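Extracellular protein containing a SCP domain (Bacillus anthracis, PDB 4IFA) is of unknown function but is an extracellular protein with a CAP-superfamily (SCP) domain, regarded as a vaccine candidate and possibly involved in virulence. Local coordinates at residues 185-188 with 189-193; 228-231 with 232-236. One frame throughout, in Å; residues are numbered along the deposited sequence.

In the fold
Contact 1 lies in the short helix 185-191 of the CAP-associated N-terminal region; contact 2, in the cysteine-rich secretory protein region, lies at the C-terminal end of the long helix 210-234. Contact 1 comes first along the chain, and strand 195-198, the unmodelled residues 201-206 and most of helix 210-234 separate it from contact 2. Their centres are 28 Å apart, on opposite sides of the centre of the chain, and their nearest atoms about 16 Å. One packs against strands of two antiparallel sheets, the other against helices 298-306 and 309-315. Each thus belongs mainly to its own region, though Gln191 reaches Ser296 and Asp297, and Ile230 touches Tyr91, so both help join the two.

Contact 1: residues 185-188 with 189-193; sequences DETL and LRQRP
Arg190 folds back along the helix over the turn that starts at Glu186. CB sits 3.6 Å from Thr187 O. Because CG stands beside the backbone N and anti to the carbonyl carbon (chi1 -59°), it is directed back at the preceding turn and comes within 3.0 Å of Glu186 O, the same carbonyl that accepts the backbone N-H of Arg190. Bends at chi2 and chi3 then carry CD and NE outward from the helix and turn NH2 back toward its N-terminal end, leaving the guanidinium on the same side as the Glu186 carboxylate. The two charged groups do not touch: Glu186 OE1 and Arg190 NH2 are 5.1 Å apart, with a water between them that is weakly bonded to each. Glu186 instead makes its salt bridge through OE2 with Arg139.

These residues make up the whole of the short helix 185-191, which follows strand 176-183 and packs against that strand and the three-stranded sheet 134-139, 142-147, 195-198. Four successive i to i+4 bonds build it, the straightest from Gln191 N to Thr187 O (3.0 Å, 172° at the hydrogen). The last runs from Arg192 N to Leu188 O; Arg192 itself, with positive phi, breaks the helix. Its NE turns back to give a weak bond to Leu189 O, which lies in the guanidinium plane, at its edge.

Of the buried side chains, Leu188 has CG anti to the backbone N (chi1 174°), and its CD1 meets the Pro193 ring at CD, 3.9 Å away, the two side chains crossing at about a right angle. Leu188 also packs on Met183 and Phe146. Leu189 lays CG 3.4 Å from Asp185 O and reaches Leu137 and Tyr144. In one of its two modelled conformers, Gln191 bonds through OE1 to Ser296 OG and through NE2 to Asp297 OD2.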
loop_
_atom_site.group_PDB
_atom_site.type_symbol
_atom_site.label_atom_id
_atom_site.label_comp_id
_atom_site.label_asym_id
_atom_site.label_seq_id
_atom_site.Cartn_x
_atom_site.Cartn_y
_atom_site.Cartn_z
ATOM N N ASP A 185 0.560 -10.086 -15.449
ATOM C CA ASP A 185 -0.451 -9.458 -16.311
ATOM C C ASP A 185 -1.865 -9.494 -15.704
ATOM O O ASP A 185 -2.588 -8.487 -15.694
ATOM C CB ASP A 185 -0.542 -10.178 -17.661
ATOM C CG ASP A 185 0.696 -10.000 -18.559
ATOM O OD1 ASP A 185 1.630 -9.235 -18.256
ATOM O OD2 ASP A 185 0.703 -10.647 -19.629
ATOM N N GLU A 186 -2.244 -10.663 -15.196
ATOM C CA GLU A 186 -3.585 -10.883 -14.633
ATOM C C GLU A 186 -3.831 -9.939 -13.451
ATOM O O GLU A 186 -4.879 -9.298 -13.336
ATOM C CB GLU A 186 -3.758 -12.355 -14.212
ATOM C CG GLU A 186 -3.406 -13.456 -15.272
ATOM C CD GLU A 186 -4.403 -13.640 -16.414
ATOM O OE1 GLU A 186 -5.584 -13.976 -16.154
ATOM O OE2 GLU A 186 -3.973 -13.532 -17.593
ATOM N N THR A 187 -2.838 -9.794 -12.577
ATOM C CA THR A 187 -2.994 -8.903 -11.454
ATOM C C THR A 187 -3.127 -7.436 -11.879
ATOM O O THR A 187 -3.902 -6.689 -11.295
ATOM C CB THR A 187 -1.845 -9.084 -10.443
ATOM O OG1 THR A 187 -1.819 -10.462 -10.022
ATOM C CG2 THR A 187 -2.014 -8.162 -9.243
ATOM N N LEU A 188 -2.328 -6.998 -12.865
ATOM C CA LEU A 188 -2.404 -5.611 -13.346
ATOM C C LEU A 188 -3.814 -5.260 -13.870
ATOM O O LEU A 188 -4.367 -4.185 -13.605
ATOM C CB LEU A 188 -1.368 -5.404 -14.465
ATOM C CG LEU A 188 -1.384 -4.049 -15.200
ATOM C CD1 LEU A 188 -1.050 -2.904 -14.290
ATOM C CD2 LEU A 188 -0.431 -4.084 -16.413
ATOM N N LEU A 189 -4.394 -6.178 -14.605
ATOM C CA LEU A 189 -5.732 -5.960 -15.170
ATOM C C LEU A 189 -6.836 -5.884 -14.093
ATOM O O LEU A 189 -7.784 -5.135 -14.246
ATOM C CB LEU A 189 -6.022 -7.017 -16.231
ATOM C CG LEU A 189 -5.081 -6.908 -17.444
ATOM C CD1 LEU A 189 -5.221 -8.088 -18.363
ATOM C CD2 LEU A 189 -5.310 -5.604 -18.211
ATOM N N ARG A 190 -6.707 -6.662 -13.023
ATOM C CA ARG A 190 -7.652 -6.655 -11.883
ATOM C C ARG A 190 -7.575 -5.362 -11.040
ATOM O O ARG A 190 -8.607 -4.751 -10.721
ATOM C CB ARG A 190 -7.303 -7.837 -10.968
ATOM C CG ARG A 190 -7.394 -9.184 -11.681
ATOM C CD ARG A 190 -8.712 -9.826 -11.558
ATOM N NE ARG A 190 -8.725 -10.851 -10.514
ATOM C CZ ARG A 190 -8.456 -12.146 -10.723
ATOM N NH1 ARG A 190 -8.519 -13.010 -9.712
ATOM N NH2 ARG A 190 -8.130 -12.597 -11.935
ATOM N N GLN A 191 -6.340 -4.986 -10.685
ATOM C CA GLN A 191 -6.018 -3.767 -9.899
ATOM C C GLN A 191 -6.465 -2.498 -10.627
ATOM O O GLN A 191 -6.998 -1.574 -10.012
ATOM C CB GLN A 191 -4.492 -3.648 -9.637
ATOM C CG GLN A 191 -3.855 -4.432 -8.428
ATOM C CD GLN A 191 -3.852 -3.669 -7.088
ATOM O OE1 GLN A 191 -3.612 -2.453 -7.031
ATOM N NE2 GLN A 191 -4.083 -4.398 -6.000
ATOM N N ARG A 192 -6.221 -2.453 -11.937
ATOM C CA ARG A 192 -6.527 -1.257 -12.775
ATOM C C ARG A 192 -6.054 0.054 -12.148
ATOM O O ARG A 192 -6.845 0.909 -11.794
ATOM C CB ARG A 192 -8.028 -1.161 -13.080
ATOM C CG ARG A 192 -8.560 -2.371 -13.794
ATOM C CD ARG A 192 -9.938 -2.124 -14.401
ATOM N NE ARG A 192 -10.475 -3.320 -15.062
ATOM C CZ ARG A 192 -11.550 -3.335 -15.853
ATOM N NH1 ARG A 192 -12.225 -2.215 -16.117
ATOM N NH2 ARG A 192 -11.958 -4.478 -16.400
ATOM N N PRO A 193 -4.739 0.229 -12.024
ATOM C CA PRO A 193 -4.267 1.438 -11.346
ATOM C C PRO A 193 -4.462 2.743 -12.100
ATOM O O PRO A 193 -4.361 3.809 -11.488
ATOM C CB PRO A 193 -2.776 1.191 -11.162
ATOM C CG PRO A 193 -2.466 -0.045 -11.813
ATOM C CD PRO A 193 -3.665 -0.736 -12.292
HETATM O O HOH W 1 -6.047 -14.020 -12.759
#

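Contact 2: residues 228-231 with 232-236; sequences TNII and RSRHN
Residues 228-231 and 232-236 form one unbroken run at the end of helix 210-234, tied by four backbone i to i+4 bonds from Arg232 N to Thr228 O (2.9 Å) through His235 N to Ile231 O (3.1 Å, bent to 148° at the hydrogen). A Schellman motif then ends the helix: Asn236 N bonds to Ser233 O and Leu237 N to Arg232 O, with Asn236 at positive phi as the C-prime residue.

Arg234 curls back over the preceding turn in the conformer described, one of two modelled, so the place of its tip is not unique. Its first two torsions are extended, CG anti to the backbone N (chi1 -175°), and a bend at chi3 brings the guanidinium across Ile231. One face then lies over Ile231 CA, 4.1 Å from the guanidinium plane, and over Ile230 O. NH1 is 3.6 Å from Ile231 CG1, and NH2 approaches the CG2 branch of Ile230.

The His235 ring runs alongside the Ile231 side chain, pointing the same way; its CD2 edge faces Ile231 O in the ring plane, 3.2 Å off, and lies 4.0 Å from Ile231 CG2. On another flank Arg232 CG passes 3.7 Å from Asn229 OD1. The amide and guanidinium planes there stand 70° apart; OD1 accepts from Leu240 N, and the guanidinium gives NE to Pro238 O and NH1 to Asn317 O and Leu315 O.

Helix 298-306 lies against Thr228, Ile231 and Arg234 through Leu302 and Leu306, and helix 309-315 meets Thr228 at Leu315 and His235 at Arg312, while Asn229 and Arg232 hold the loop that leads to strand 241-242.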
loop_
_atom_site.group_PDB
_atom_site.type_symbol
_atom_site.label_atom_id
_atom_site.label_comp_id
_atom_site.label_asym_id
_atom_site.label_seq_id
_atom_site.Cartn_x
_atom_site.Cartn_y
_atom_site.Cartn_z
ATOM N N THR A 228 2.277 3.027 7.412
ATOM C CA THR A 228 2.340 4.400 7.973
ATOM C C THR A 228 3.569 4.462 8.895
ATOM O O THR A 228 4.256 5.473 8.890
ATOM C CB THR A 228 1.053 4.788 8.733
ATOM O OG1 THR A 228 -0.013 4.885 7.766
ATOM C CG2 THR A 228 1.170 6.154 9.380
ATOM N N ASN A 229 3.832 3.424 9.677
ATOM C CA ASN A 229 4.998 3.420 10.547
ATOM C C ASN A 229 6.310 3.384 9.735
ATOM O O ASN A 229 7.309 3.944 10.170
ATOM C CB ASN A 229 4.928 2.367 11.627
ATOM C CG ASN A 229 4.066 2.799 12.784
ATOM O OD1 ASN A 229 4.020 3.990 13.085
ATOM N ND2 ASN A 229 3.403 1.857 13.449
ATOM N N ILE A 230 6.306 2.771 8.552
ATOM C CA ILE A 230 7.469 2.844 7.653
ATOM C C ILE A 230 7.713 4.296 7.223
ATOM O O ILE A 230 8.849 4.767 7.209
ATOM C CB ILE A 230 7.304 1.883 6.473
ATOM C CG1 ILE A 230 7.474 0.464 7.015
ATOM C CG2 ILE A 230 8.282 2.207 5.337
ATOM C CD1 ILE A 230 7.334 -0.608 6.017
ATOM N N ILE A 231 6.637 5.014 6.895
ATOM C CA ILE A 231 6.758 6.415 6.600
ATOM C C ILE A 231 7.313 7.171 7.815
ATOM O O ILE A 231 8.226 8.028 7.662
ATOM C CB ILE A 231 5.372 6.990 6.183
ATOM C CG1 ILE A 231 4.965 6.463 4.822
ATOM C CG2 ILE A 231 5.432 8.521 6.133
ATOM C CD1 ILE A 231 3.496 6.669 4.455
ATOM N N ARG A 232 6.765 6.923 8.997
ATOM C CA ARG A 232 7.236 7.617 10.230
ATOM C C ARG A 232 8.751 7.382 10.396
ATOM O O ARG A 232 9.534 8.322 10.612
ATOM C CB ARG A 232 6.518 7.180 11.502
ATOM C CG ARG A 232 4.995 7.249 11.576
ATOM C CD ARG A 232 4.460 8.557 11.861
ATOM N NE ARG A 232 4.715 9.024 13.223
ATOM C CZ ARG A 232 4.199 10.144 13.721
ATOM N NH1 ARG A 232 3.402 10.882 12.982
ATOM N NH2 ARG A 232 4.490 10.502 14.972
ATOM N N SER A 233 9.183 6.139 10.277
ATOM C CA SER A 233 10.594 5.804 10.421
ATOM C C SER A 233 11.476 6.531 9.399
ATOM O O SER A 233 12.535 7.047 9.742
ATOM C CB SER A 233 10.767 4.277 10.343
ATOM O OG SER A 233 12.096 3.885 10.641
ATOM N N ARG A 234 11.016 6.563 8.150
ATOM C CA ARG A 234 11.723 7.221 7.059
ATOM C C ARG A 234 11.993 8.706 7.390
ATOM O O ARG A 234 13.054 9.259 7.057
ATOM C CB ARG A 234 10.844 7.121 5.807
ATOM C CG ARG A 234 11.436 7.630 4.525
ATOM C CD ARG A 234 10.382 7.591 3.381
ATOM N NE ARG A 234 9.769 6.244 3.204
ATOM C CZ ARG A 234 8.502 6.033 2.807
ATOM N NH1 ARG A 234 7.707 7.065 2.577
ATOM N NH2 ARG A 234 7.964 4.806 2.689
ATOM N N HIS A 235 10.995 9.323 8.032
ATOM C CA HIS A 235 11.000 10.762 8.423
ATOM C C HIS A 235 11.480 11.007 9.854
ATOM O O HIS A 235 11.359 12.144 10.375
ATOM C CB HIS A 235 9.617 11.339 8.155
ATOM C CG HIS A 235 9.310 11.450 6.692
ATOM N ND1 HIS A 235 9.499 12.623 5.994
ATOM C CD2 HIS A 235 8.900 10.531 5.786
ATOM C CE1 HIS A 235 9.194 12.423 4.722
ATOM N NE2 HIS A 235 8.840 11.155 4.563
ATOM N N ASN A 236 12.100 10.002 10.463
ATOM C CA ASN A 236 12.717 10.164 11.796
ATOM C C ASN A 236 11.737 10.615 12.859
ATOM O O ASN A 236 12.046 11.445 13.717
ATOM C CB ASN A 236 13.922 11.109 11.688
ATOM C CG ASN A 236 14.940 10.595 10.700
ATOM O OD1 ASN A 236 15.414 9.458 10.801
ATOM N ND2 ASN A 236 15.242 11.404 9.703
#